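Local coordinates for protein enoyl-CoA hydratase (Mycobacterium avium, PDB 3OC7) that probably catalyses hydration of trans-2-enoyl-CoA thioesters to 3-hydroxyacyl-CoA in fatty acid metabolism, as a trimeric member of the crotonase family, at residues D6-Y11 / A34-L39; R48-D53 / S107-I112; G66-G71 / A113-H118; G122-V127 / A153-T158; I132-P137 / A198-L203. All blocks are in the same frame, centred on the assembly; numbering follows the deposited sequence. Where two conformers were deposited one is given.

Contact 1 (D6-Y11 / A34-L39)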
# COMPACT_ATOMS: atom_id res chain seq x y z
N ASP A 6 -36.77 -13.38 7.05
CA ASP A 6 -37.25 -12.11 7.63
C ASP A 6 -36.82 -10.87 6.82
O ASP A 6 -35.86 -10.92 6.04
CB ASP A 6 -36.73 -11.97 9.07
CG ASP A 6 -37.36 -12.97 10.03
OD1 ASP A 6 -38.56 -13.31 9.87
OD2 ASP A 6 -36.65 -13.42 10.96
N ALA A 7 -37.54 -9.76 7.03
CA ALA A 7 -37.15 -8.44 6.51
C ALA A 7 -37.01 -7.49 7.70
O ALA A 7 -37.76 -7.64 8.68
CB ALA A 7 -38.20 -7.93 5.53
N LEU A 8 -36.10 -6.50 7.67
CA LEU A 8 -35.25 -6.09 6.53
C LEU A 8 -33.85 -6.74 6.51
O LEU A 8 -33.12 -6.61 5.53
CB LEU A 8 -35.13 -4.55 6.50
CG LEU A 8 -36.39 -3.68 6.45
CD1 LEU A 8 -36.03 -2.22 6.61
CD2 LEU A 8 -37.15 -3.88 5.14
N VAL A 9 -33.51 -7.43 7.61
CA VAL A 9 -32.29 -8.25 7.74
C VAL A 9 -32.71 -9.63 8.27
O VAL A 9 -33.42 -9.72 9.31
CB VAL A 9 -31.24 -7.61 8.71
CG1 VAL A 9 -29.97 -8.47 8.80
CG2 VAL A 9 -30.89 -6.18 8.31
N ASP A 10 -32.30 -10.70 7.58
CA ASP A 10 -32.55 -12.08 8.08
C ASP A 10 -31.33 -12.66 8.81
O ASP A 10 -30.19 -12.44 8.39
CB ASP A 10 -32.97 -13.03 6.93
CG ASP A 10 -33.20 -14.47 7.41
OD1 ASP A 10 -34.27 -14.75 8.00
OD2 ASP A 10 -32.32 -15.33 7.21
N TYR A 11 -31.57 -13.38 9.91
CA TYR A 11 -30.52 -14.05 10.71
C TYR A 11 -30.66 -15.56 10.62
O TYR A 11 -31.75 -16.10 10.89
CB TYR A 11 -30.61 -13.62 12.19
CG TYR A 11 -29.51 -14.19 13.09
CD1 TYR A 11 -29.59 -15.50 13.61
CD2 TYR A 11 -28.39 -13.43 13.42
CE1 TYR A 11 -28.57 -16.01 14.43
CE2 TYR A 11 -27.37 -13.94 14.23
CZ TYR A 11 -27.47 -15.23 14.74
OH TYR A 11 -26.45 -15.73 15.53
N ALA A 34 -31.30 -0.22 0.49
CA ALA A 34 -30.81 1.09 0.97
C ALA A 34 -30.63 1.13 2.49
O ALA A 34 -31.28 0.39 3.23
CB ALA A 34 -31.75 2.23 0.51
N LEU A 35 -29.74 2.02 2.95
CA LEU A 35 -29.40 2.15 4.38
C LEU A 35 -30.39 2.99 5.21
O LEU A 35 -30.05 4.07 5.70
CB LEU A 35 -27.97 2.69 4.53
CG LEU A 35 -26.85 1.82 3.96
CD1 LEU A 35 -25.70 2.68 3.43
CD2 LEU A 35 -26.35 0.79 4.97
N SER A 36 -31.61 2.48 5.36
CA SER A 36 -32.64 3.12 6.19
C SER A 36 -32.33 2.98 7.69
O SER A 36 -31.52 2.13 8.07
CB SER A 36 -34.02 2.50 5.88
OG SER A 36 -34.09 1.14 6.26
N THR A 37 -32.98 3.78 8.55
CA THR A 37 -32.80 3.69 10.00
C THR A 37 -33.08 2.28 10.52
O THR A 37 -32.32 1.74 11.34
CB THR A 37 -33.71 4.70 10.78
OG1 THR A 37 -33.38 6.04 10.41
CG2 THR A 37 -33.58 4.55 12.30
N ALA A 38 -34.18 1.69 10.05
CA ALA A 38 -34.58 0.34 10.45
C ALA A 38 -33.58 -0.74 10.02
O ALA A 38 -33.24 -1.62 10.82
CB ALA A 38 -35.99 0.01 9.92
N LEU A 39 -33.13 -0.68 8.77
CA LEU A 39 -32.13 -1.67 8.30
C LEU A 39 -30.82 -1.58 9.11
O LEU A 39 -30.25 -2.62 9.50
CB LEU A 39 -31.86 -1.55 6.79
CG LEU A 39 -30.93 -2.60 6.15
CD1 LEU A 39 -31.41 -3.02 4.76
CD2 LEU A 39 -29.48 -2.13 6.11
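L8 and V9 meet S36, A38 and L39 without a ring or any other flat side chain at the interface, and the planar groups that matter are peptides. CD1 of L8 lies 3.9 Å from L39 N, and CG2 of V9 sits 3.8 Å from L39 O, one methyl at each end of the same residue's backbone. The peptide joining A7 to L8 is cis. Among the flat side-chain groups, the carboxylate of D10 takes a bond within its own segment: its OD1 receives a nearly straight one from D6 N at 3.0 Å, met on the anti side and 32° out of the carboxylate plane, which draws the N-terminal turn together.

Across the interface the L8 side chain touches through CD1. That methyl rests 4.0 Å from A38 CB and also approaches CB of L39 and the hydroxyl of S36. V9 comes in beside it, its CG2 4.2 Å from L39 CG, and the two side chains cross at about a right angle. S36 is the N-cap of the helix: with OG flanked by its own N and C (chi1 66°), the hydroxyl accepts from L39 N at 3.2 Å. L8 thus packs against a helix start that is already tied down.

No hydrogen bond links the two segments directly, but Q42, further along helix 37-52, accepts from L8 N. L39 also packs on L26 and V9 on L43, so the start of this helix lies against strand 9-12, at the edge of the six-stranded sheet, and against its antiparallel neighbour 21-26.

Contact 2 (R48-D53 / S107-I112)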
# COMPACT_ATOMS: atom_id res chain seq x y z
N ARG A 48 -24.63 -8.34 17.17
CA ARG A 48 -24.62 -8.62 18.61
C ARG A 48 -25.05 -10.08 18.88
O ARG A 48 -24.41 -10.79 19.68
CB ARG A 48 -25.50 -7.61 19.35
CG ARG A 48 -25.32 -7.59 20.86
CD ARG A 48 -25.96 -6.38 21.53
NE ARG A 48 -25.46 -5.08 21.08
CZ ARG A 48 -24.34 -4.49 21.52
NH1 ARG A 48 -23.99 -3.30 21.05
NH2 ARG A 48 -23.59 -5.08 22.44
N ASP A 49 -26.12 -10.53 18.21
CA ASP A 49 -26.61 -11.91 18.38
C ASP A 49 -25.56 -12.94 17.97
O ASP A 49 -25.37 -13.95 18.65
CB ASP A 49 -27.91 -12.13 17.58
CG ASP A 49 -29.13 -11.40 18.18
OD1 ASP A 49 -29.10 -10.99 19.38
OD2 ASP A 49 -30.13 -11.24 17.44
N ALA A 50 -24.86 -12.70 16.85
CA ALA A 50 -23.75 -13.57 16.44
C ALA A 50 -22.60 -13.64 17.47
O ALA A 50 -22.14 -14.74 17.80
CB ALA A 50 -23.21 -13.16 15.07
N SER A 51 -22.12 -12.49 17.96
CA SER A 51 -21.02 -12.46 18.94
C SER A 51 -21.37 -13.16 20.27
O SER A 51 -20.48 -13.76 20.91
CB SER A 51 -20.56 -11.02 19.18
OG SER A 51 -19.37 -10.98 19.98
N SER A 52 -22.64 -13.10 20.67
CA SER A 52 -23.14 -13.66 21.93
C SER A 52 -23.21 -15.19 21.94
O SER A 52 -23.26 -15.81 23.01
CB SER A 52 -24.52 -13.08 22.26
OG SER A 52 -24.44 -11.69 22.49
N ASP A 53 -23.23 -15.81 20.76
CA ASP A 53 -23.32 -17.28 20.63
C ASP A 53 -21.92 -17.90 20.57
O ASP A 53 -21.20 -17.68 19.60
CB ASP A 53 -24.14 -17.65 19.38
CG ASP A 53 -24.36 -19.16 19.22
OD1 ASP A 53 -23.74 -19.97 19.95
OD2 ASP A 53 -25.15 -19.56 18.33
N SER A 107 -15.63 -5.96 15.99
CA SER A 107 -16.14 -7.30 16.39
C SER A 107 -15.03 -8.34 16.66
O SER A 107 -14.02 -8.35 15.96
CB SER A 107 -17.09 -7.83 15.30
OG SER A 107 -17.66 -9.11 15.63
N ARG A 108 -15.23 -9.21 17.65
CA ARG A 108 -14.35 -10.40 17.88
C ARG A 108 -14.33 -11.35 16.68
O ARG A 108 -13.41 -12.16 16.53
CB ARG A 108 -14.74 -11.18 19.16
CG ARG A 108 -15.98 -12.10 19.01
CD ARG A 108 -16.29 -12.99 20.26
NE ARG A 108 -17.48 -13.84 20.07
CZ ARG A 108 -17.48 -15.06 19.51
NH1 ARG A 108 -16.36 -15.59 19.03
NH2 ARG A 108 -18.62 -15.74 19.42
N LEU A 109 -15.38 -11.27 15.84
CA LEU A 109 -15.61 -12.19 14.71
C LEU A 109 -15.08 -11.65 13.38
O LEU A 109 -15.36 -10.49 13.02
CB LEU A 109 -17.13 -12.45 14.55
CG LEU A 109 -17.90 -13.09 15.70
CD1 LEU A 109 -19.41 -12.98 15.48
CD2 LEU A 109 -17.48 -14.54 15.88
N PRO A 110 -14.32 -12.48 12.62
CA PRO A 110 -14.11 -12.16 11.19
C PRO A 110 -15.45 -12.03 10.43
O PRO A 110 -16.38 -12.86 10.63
CB PRO A 110 -13.30 -13.37 10.68
CG PRO A 110 -12.60 -13.94 11.93
CD PRO A 110 -13.67 -13.75 13.01
N VAL A 111 -15.58 -10.98 9.59
CA VAL A 111 -16.79 -10.72 8.77
C VAL A 111 -16.44 -10.75 7.26
O VAL A 111 -15.53 -10.01 6.80
CB VAL A 111 -17.47 -9.36 9.15
CG1 VAL A 111 -18.79 -9.20 8.38
CG2 VAL A 111 -17.71 -9.24 10.65
N ILE A 112 -17.15 -11.61 6.52
CA ILE A 112 -16.91 -11.86 5.08
C ILE A 112 -18.10 -11.39 4.21
O ILE A 112 -19.21 -11.91 4.35
CB ILE A 112 -16.64 -13.38 4.78
CG1 ILE A 112 -15.55 -13.93 5.71
CG2 ILE A 112 -16.30 -13.60 3.29
CD1 ILE A 112 -15.34 -15.44 5.55
O HOH W 1 -17.47 -8.72 19.66
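R108 grips S51 side-on, with two nitrogens on one carbonyl oxygen: NE and NH2 each reach S51 O at 3.1 Å. The oxygen lies practically in the guanidinium plane; NE meets it in the carbonyl plane, on a lone pair, whereas NH2 stands 41° above. R108 CG is tucked between N and C of its own backbone (chi1 78°), and the chain, extended from CG to NE, carries the guanidinium to S51 O. CD1 of L109 sits 3.8 Å from A50 CB and 3.7 Å from S51 N, an apolar wedge against the same turn of helix. L109 also covers a face of the guanidinium, CD2 riding 3.4 Å above it toward the rim.

The pattern is that of an arginine closing the C-terminal end of a helix, here 37-52. The helix dipole would probably favour a positive group there.

Further out, a water joins S51 OG to R108 N, accepting from the latter at 3.0 Å. R108 NH2 has a second acceptor in V56 O. Just before R108, S107 OG accepts from L109 N at 3.1 Å in an ST turn. K219 donates to L109 O, and V59 packs on both A50 and L109.

Contact 3 (G66-G71 / A113-H118)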
# COMPACT_ATOMS: atom_id res chain seq x y z
N GLY A 66 -30.70 -7.94 -7.17
CA GLY A 66 -29.62 -7.60 -8.10
C GLY A 66 -28.68 -6.49 -7.66
O GLY A 66 -27.71 -6.18 -8.38
N THR A 67 -28.97 -5.87 -6.51
CA THR A 67 -28.14 -4.80 -5.92
C THR A 67 -27.72 -5.22 -4.49
O THR A 67 -28.56 -5.56 -3.64
CB THR A 67 -28.92 -3.43 -5.91
OG1 THR A 67 -29.15 -2.99 -7.25
CG2 THR A 67 -28.15 -2.31 -5.15
N PHE A 68 -26.40 -5.19 -4.23
CA PHE A 68 -25.87 -5.42 -2.86
C PHE A 68 -26.35 -4.31 -1.91
O PHE A 68 -27.00 -4.60 -0.88
CB PHE A 68 -24.32 -5.55 -2.86
CG PHE A 68 -23.69 -5.59 -1.46
CD1 PHE A 68 -23.07 -4.45 -0.93
CD2 PHE A 68 -23.70 -6.76 -0.68
CE1 PHE A 68 -22.49 -4.46 0.34
CE2 PHE A 68 -23.10 -6.78 0.61
CZ PHE A 68 -22.50 -5.61 1.11
N CYS A 69 -26.05 -3.05 -2.28
CA CYS A 69 -26.45 -1.83 -1.54
C CYS A 69 -26.13 -0.58 -2.36
O CYS A 69 -25.00 -0.39 -2.78
CB CYS A 69 -25.74 -1.74 -0.17
SG CYS A 69 -26.12 -0.25 0.84
N ALA A 70 -27.13 0.29 -2.56
CA ALA A 70 -26.93 1.48 -3.41
C ALA A 70 -26.81 2.79 -2.64
O ALA A 70 -26.80 3.88 -3.25
CB ALA A 70 -28.01 1.58 -4.47
N GLY A 71 -26.72 2.70 -1.32
CA GLY A 71 -26.43 3.87 -0.48
C GLY A 71 -27.56 4.29 0.43
O GLY A 71 -28.36 3.46 0.87
N ALA A 113 -17.87 -10.44 3.29
CA ALA A 113 -18.95 -10.01 2.36
C ALA A 113 -19.09 -10.96 1.16
O ALA A 113 -18.08 -11.38 0.54
CB ALA A 113 -18.70 -8.56 1.87
N ALA A 114 -20.34 -11.28 0.84
CA ALA A 114 -20.68 -12.11 -0.34
C ALA A 114 -21.52 -11.28 -1.33
O ALA A 114 -22.74 -11.10 -1.13
CB ALA A 114 -21.43 -13.41 0.10
N ILE A 115 -20.85 -10.74 -2.36
CA ILE A 115 -21.42 -9.75 -3.30
C ILE A 115 -21.70 -10.40 -4.67
O ILE A 115 -20.81 -11.00 -5.25
CB ILE A 115 -20.42 -8.54 -3.50
CG1 ILE A 115 -20.00 -7.90 -2.16
CG2 ILE A 115 -20.95 -7.50 -4.50
CD1 ILE A 115 -18.60 -7.20 -2.18
N ASP A 116 -22.94 -10.27 -5.19
CA ASP A 116 -23.19 -10.61 -6.64
C ASP A 116 -24.23 -9.63 -7.23
O ASP A 116 -25.37 -10.02 -7.59
CB ASP A 116 -23.59 -12.09 -6.85
CG ASP A 116 -23.36 -12.57 -8.29
OD1 ASP A 116 -22.55 -11.96 -9.03
OD2 ASP A 116 -24.02 -13.57 -8.69
N GLY A 117 -23.84 -8.37 -7.34
CA GLY A 117 -24.75 -7.28 -7.75
C GLY A 117 -24.09 -5.91 -7.67
O GLY A 117 -22.89 -5.81 -7.39
N HIS A 118 -24.88 -4.86 -7.89
CA HIS A 118 -24.37 -3.48 -7.95
C HIS A 118 -24.03 -2.91 -6.56
O HIS A 118 -24.74 -3.17 -5.57
CB HIS A 118 -25.36 -2.57 -8.71
CG HIS A 118 -25.78 -3.11 -10.05
ND1 HIS A 118 -24.89 -3.31 -11.09
CD2 HIS A 118 -27.00 -3.47 -10.52
CE1 HIS A 118 -25.54 -3.78 -12.14
NE2 HIS A 118 -26.82 -3.89 -11.82
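G66 meets H118 first: its carbonyl O accepts from H118 N at 3.2 Å, the donor tilted 18° from the carbonyl plane. The same oxygen comes within 3.2 Å of G117 CA, an approach possible because G117 is a glycine; a CB there would run into this oxygen. T67 then pairs with H118 as a parallel bridge, both side chains on one face of the small sheet, where they cross at about a right angle. T67 OG1 lies at the edge of the imidazole, 3.9 Å from CD2 of H118, while ND1 of that ring bonds S140 OG.

At F68 the chain turns a corner. Its N donates to H118 O at 2.9 Å, so H118 is held by its N and its O to the residues before and after T67. With CG anti to the backbone N (chi1 172°), F68 carries its ring to I115, whose CG1 lies 4.1 Å above one face, offset toward the rim. V127 of helix 123-129 touches both of these side chains. C69 turns its side chain away from the 113-118 segment and continues the pairing through R120.

Polar backbone pairing thus joins strands 67-69 and 118-120, and the contact of F68 with I115 packs beside it. The chain just past G71 falls where crotonases commonly supply one of the two oxyanion-hole N-H groups, and this bonding probably helps to set its course.

Contact 4 (G122-V127 / A153-T158)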
# COMPACT_ATOMS: atom_id res chain seq x y z
N GLY A 122 -22.84 4.78 -0.16
CA GLY A 122 -22.63 4.18 1.16
C GLY A 122 -22.36 2.68 1.16
O GLY A 122 -21.76 2.16 2.09
N GLY A 123 -22.87 1.97 0.14
CA GLY A 123 -22.55 0.54 -0.01
C GLY A 123 -21.06 0.21 -0.01
O GLY A 123 -20.66 -0.83 0.52
N PHE A 124 -20.24 1.11 -0.57
CA PHE A 124 -18.76 0.96 -0.58
C PHE A 124 -18.20 0.87 0.85
O PHE A 124 -17.22 0.16 1.10
CB PHE A 124 -18.08 2.14 -1.30
CG PHE A 124 -18.00 2.02 -2.81
CD1 PHE A 124 -19.02 2.54 -3.61
CD2 PHE A 124 -16.87 1.48 -3.43
CE1 PHE A 124 -18.92 2.47 -5.01
CE2 PHE A 124 -16.76 1.40 -4.84
CZ PHE A 124 -17.81 1.88 -5.63
N GLY A 125 -18.81 1.62 1.77
CA GLY A 125 -18.35 1.64 3.17
C GLY A 125 -18.53 0.30 3.89
O GLY A 125 -17.66 -0.09 4.67
N LEU A 126 -19.64 -0.39 3.61
CA LEU A 126 -19.84 -1.78 4.10
C LEU A 126 -18.79 -2.75 3.54
O LEU A 126 -18.19 -3.53 4.32
CB LEU A 126 -21.25 -2.31 3.77
CG LEU A 126 -22.46 -1.67 4.44
CD1 LEU A 126 -23.75 -2.46 4.12
CD2 LEU A 126 -22.27 -1.51 5.94
N VAL A 127 -18.57 -2.70 2.22
CA VAL A 127 -17.54 -3.55 1.58
C VAL A 127 -16.15 -3.29 2.21
O VAL A 127 -15.41 -4.24 2.53
CB VAL A 127 -17.53 -3.35 0.01
CG1 VAL A 127 -16.39 -4.15 -0.65
CG2 VAL A 127 -18.91 -3.72 -0.63
N ALA A 153 -16.81 11.24 1.32
CA ALA A 153 -16.19 11.62 2.59
C ALA A 153 -16.17 10.53 3.69
O ALA A 153 -15.09 10.02 4.05
CB ALA A 153 -16.77 12.97 3.11
N ILE A 154 -17.35 10.17 4.20
CA ILE A 154 -17.46 9.16 5.27
C ILE A 154 -16.88 7.79 4.88
O ILE A 154 -16.20 7.14 5.72
CB ILE A 154 -18.92 9.00 5.77
CG1 ILE A 154 -19.28 10.20 6.66
CG2 ILE A 154 -19.13 7.60 6.46
CD1 ILE A 154 -18.68 10.17 8.09
N ILE A 155 -17.11 7.36 3.64
CA ILE A 155 -16.63 6.02 3.22
C ILE A 155 -15.08 5.92 3.10
O ILE A 155 -14.52 4.81 3.09
CB ILE A 155 -17.34 5.48 1.95
CG1 ILE A 155 -17.04 6.34 0.72
CG2 ILE A 155 -18.86 5.34 2.17
CD1 ILE A 155 -17.75 5.86 -0.55
N SER A 156 -14.41 7.08 3.04
CA SER A 156 -12.93 7.17 3.06
C SER A 156 -12.29 6.51 4.30
O SER A 156 -11.14 6.05 4.25
CB SER A 156 -12.43 8.63 2.90
OG SER A 156 -12.68 9.16 1.60
N LEU A 157 -13.04 6.45 5.41
CA LEU A 157 -12.59 5.81 6.66
C LEU A 157 -12.14 4.33 6.49
O LEU A 157 -11.19 3.89 7.15
CB LEU A 157 -13.67 5.91 7.76
CG LEU A 157 -13.96 7.30 8.34
CD1 LEU A 157 -15.25 7.27 9.18
CD2 LEU A 157 -12.77 7.84 9.12
N THR A 158 -12.84 3.60 5.61
CA THR A 158 -12.46 2.20 5.27
C THR A 158 -11.86 1.99 3.86
O THR A 158 -11.14 1.00 3.66
CB THR A 158 -13.64 1.18 5.51
OG1 THR A 158 -14.75 1.49 4.65
CG2 THR A 158 -14.06 1.13 7.00
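T158 OG1 donates to G125 O at 3.3 Å, a weak bond and the one hydrogen bond between the two segments. The hydroxyl also stands 3.9 Å from G125 CA. Glycine offers no side chain at this point, so the partner segment comes right up to the backbone.

I155 takes most advantage of that. Its CG2 methyl lies 3.7 Å from G125 N and 4.1 Å from G122 CA, against the backbone of the glycine-rich segment. The other branch runs past it: CD1 rests 3.8 Å from F124 CB. CG1 is set close to both the N and the C of its own residue (chi1 65°), and the extended chain beyond it carries CD1 to F124. The phenyl ring of F124 leads away from the contact toward L143 and L188, and L143 packs on I155 as well.

G122 to V127 belong to the region of helix 123-129. In crotonases the glycine-rich stretch found here commonly supplies one of the two backbone N-H groups of the oxyanion hole, and the geometry is consistent with that plan. In the partner segment, A153 to S156 make a type I turn next to helix 156-159, with S156 N bonded to A153 O at 3.2 Å.

Other elements hold both pieces in place. S156 OG bonds P152 O and Y172 OH, and F230 of helix 212-245 packs on T158. The second subunit reaches in as well, its R166 donating to V127 O.

Contact 5 (I132-P137 / A198-L203)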
# COMPACT_ATOMS: atom_id res chain seq x y z
N ILE A 132 -12.77 -9.66 4.88
CA ILE A 132 -12.61 -10.38 3.59
C ILE A 132 -13.84 -10.07 2.73
O ILE A 132 -14.94 -9.91 3.28
CB ILE A 132 -12.46 -11.93 3.82
CG1 ILE A 132 -11.25 -12.24 4.72
CG2 ILE A 132 -12.37 -12.69 2.47
CD1 ILE A 132 -11.14 -13.72 5.22
N ALA A 133 -13.66 -9.91 1.40
CA ALA A 133 -14.80 -9.66 0.48
C ALA A 133 -14.62 -10.43 -0.84
O ALA A 133 -13.53 -10.39 -1.46
CB ALA A 133 -14.98 -8.16 0.21
N VAL A 134 -15.68 -11.12 -1.27
CA VAL A 134 -15.72 -11.90 -2.53
C VAL A 134 -16.85 -11.39 -3.44
O VAL A 134 -17.96 -11.17 -2.96
CB VAL A 134 -15.89 -13.45 -2.25
CG1 VAL A 134 -15.70 -14.32 -3.52
CG2 VAL A 134 -14.95 -13.90 -1.13
N ALA A 135 -16.56 -11.20 -4.74
CA ALA A 135 -17.60 -10.76 -5.69
C ALA A 135 -17.72 -11.62 -6.96
O ALA A 135 -16.70 -12.01 -7.57
CB ALA A 135 -17.40 -9.29 -6.09
N GLY A 136 -18.97 -11.89 -7.35
CA GLY A 136 -19.28 -12.73 -8.52
C GLY A 136 -19.54 -11.95 -9.82
O GLY A 136 -19.41 -10.70 -9.83
N PRO A 137 -19.93 -12.67 -10.91
CA PRO A 137 -19.95 -12.10 -12.28
C PRO A 137 -21.04 -11.05 -12.60
O PRO A 137 -20.95 -10.40 -13.65
CB PRO A 137 -20.08 -13.34 -13.19
CG PRO A 137 -20.79 -14.35 -12.33
CD PRO A 137 -20.31 -14.09 -10.90
N ALA A 198 -19.31 -21.53 -3.89
CA ALA A 198 -18.16 -22.42 -3.68
C ALA A 198 -16.98 -21.71 -2.99
O ALA A 198 -16.32 -22.31 -2.12
CB ALA A 198 -17.72 -23.05 -5.01
N ALA A 199 -16.71 -20.46 -3.37
CA ALA A 199 -15.61 -19.69 -2.77
C ALA A 199 -15.88 -19.34 -1.29
O ALA A 199 -14.99 -19.50 -0.44
CB ALA A 199 -15.32 -18.43 -3.62
N ILE A 200 -17.10 -18.88 -1.00
CA ILE A 200 -17.52 -18.60 0.39
C ILE A 200 -17.45 -19.86 1.27
O ILE A 200 -16.93 -19.80 2.39
CB ILE A 200 -18.95 -17.91 0.45
CG1 ILE A 200 -18.93 -16.50 -0.20
CG2 ILE A 200 -19.52 -17.87 1.89
CD1 ILE A 200 -18.17 -15.40 0.58
N ASP A 201 -17.95 -21.01 0.76
CA ASP A 201 -17.91 -22.26 1.53
C ASP A 201 -16.47 -22.65 1.92
O ASP A 201 -16.21 -23.03 3.08
CB ASP A 201 -18.62 -23.41 0.78
CG ASP A 201 -20.17 -23.36 0.88
OD1 ASP A 201 -20.73 -22.55 1.65
OD2 ASP A 201 -20.84 -24.15 0.18
N GLN A 202 -15.53 -22.50 0.99
CA GLN A 202 -14.13 -22.83 1.29
C GLN A 202 -13.50 -21.88 2.32
O GLN A 202 -12.79 -22.34 3.23
CB GLN A 202 -13.27 -22.91 0.02
CG GLN A 202 -11.86 -23.49 0.28
CD GLN A 202 -11.88 -24.88 0.92
OE1 GLN A 202 -11.33 -25.10 2.01
NE2 GLN A 202 -12.52 -25.83 0.24
N LEU A 203 -13.75 -20.57 2.18
CA LEU A 203 -13.24 -19.57 3.13
C LEU A 203 -13.79 -19.78 4.55
O LEU A 203 -13.04 -19.68 5.53
CB LEU A 203 -13.46 -18.12 2.64
CG LEU A 203 -12.67 -17.63 1.41
CD1 LEU A 203 -13.32 -16.39 0.77
CD2 LEU A 203 -11.19 -17.38 1.73
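Helix-on-sheet packing of the crotonase core joins strand 132-135 to helix 196-208, the two running nearly antiparallel, 158° between their directions, with short-segment axes 9.6 Å apart. V134 is at the middle of it. Its CG2 methyl meets CD1 of L203 at 3.5 Å and CD1 of I200 at 3.9 Å, while CG1 touches A199 CB at 4.1 Å. The branches divide the work because CG1 stands anti to the backbone N (chi1 -170°), with CG2 anti to the carbonyl carbon, turned to the two longer side chains. V134 and I200 lie side by side, pointing opposite ways.

I132, two residues back and on the same side of the strand, adds its CG2 at 4.2 Å from L203 CD1, so one leucine methyl bridges both strand residues.

I112 and A114 of strand 111-115 also pack on I200, and M191 of strand 191-192, on the other side of strand 132-135, touches V134 and A199. Toward the oligomer, T174 of the second subunit packs on I132 and L203. Purely apolar, with no hydrogen bond across, the arrangement is typical of an alpha/beta layer in which a helix lies on one face of a parallel run of strands.

Overall arrangement
From the N terminus, contact 1 closes the first loop, setting the start of helix 37-52 against the edge strand 9-12. Contact 2 opens at the other end of that helix and runs to the start of strand 111-115. It crosses contact 3, whose second segment begins where that of contact 2 ends, so one strand leads from the six-stranded sheet toward the small three-stranded one. Contacts 4 and 5 follow and cross in turn: helix 123-129 precedes strand 132-135, and each pairs with a later helix. Contact 3 meets contact 5 through neighbouring strands (I115 O to G136 N, 2.9 Å), and contact 4 through V127 packing on F68 and I115.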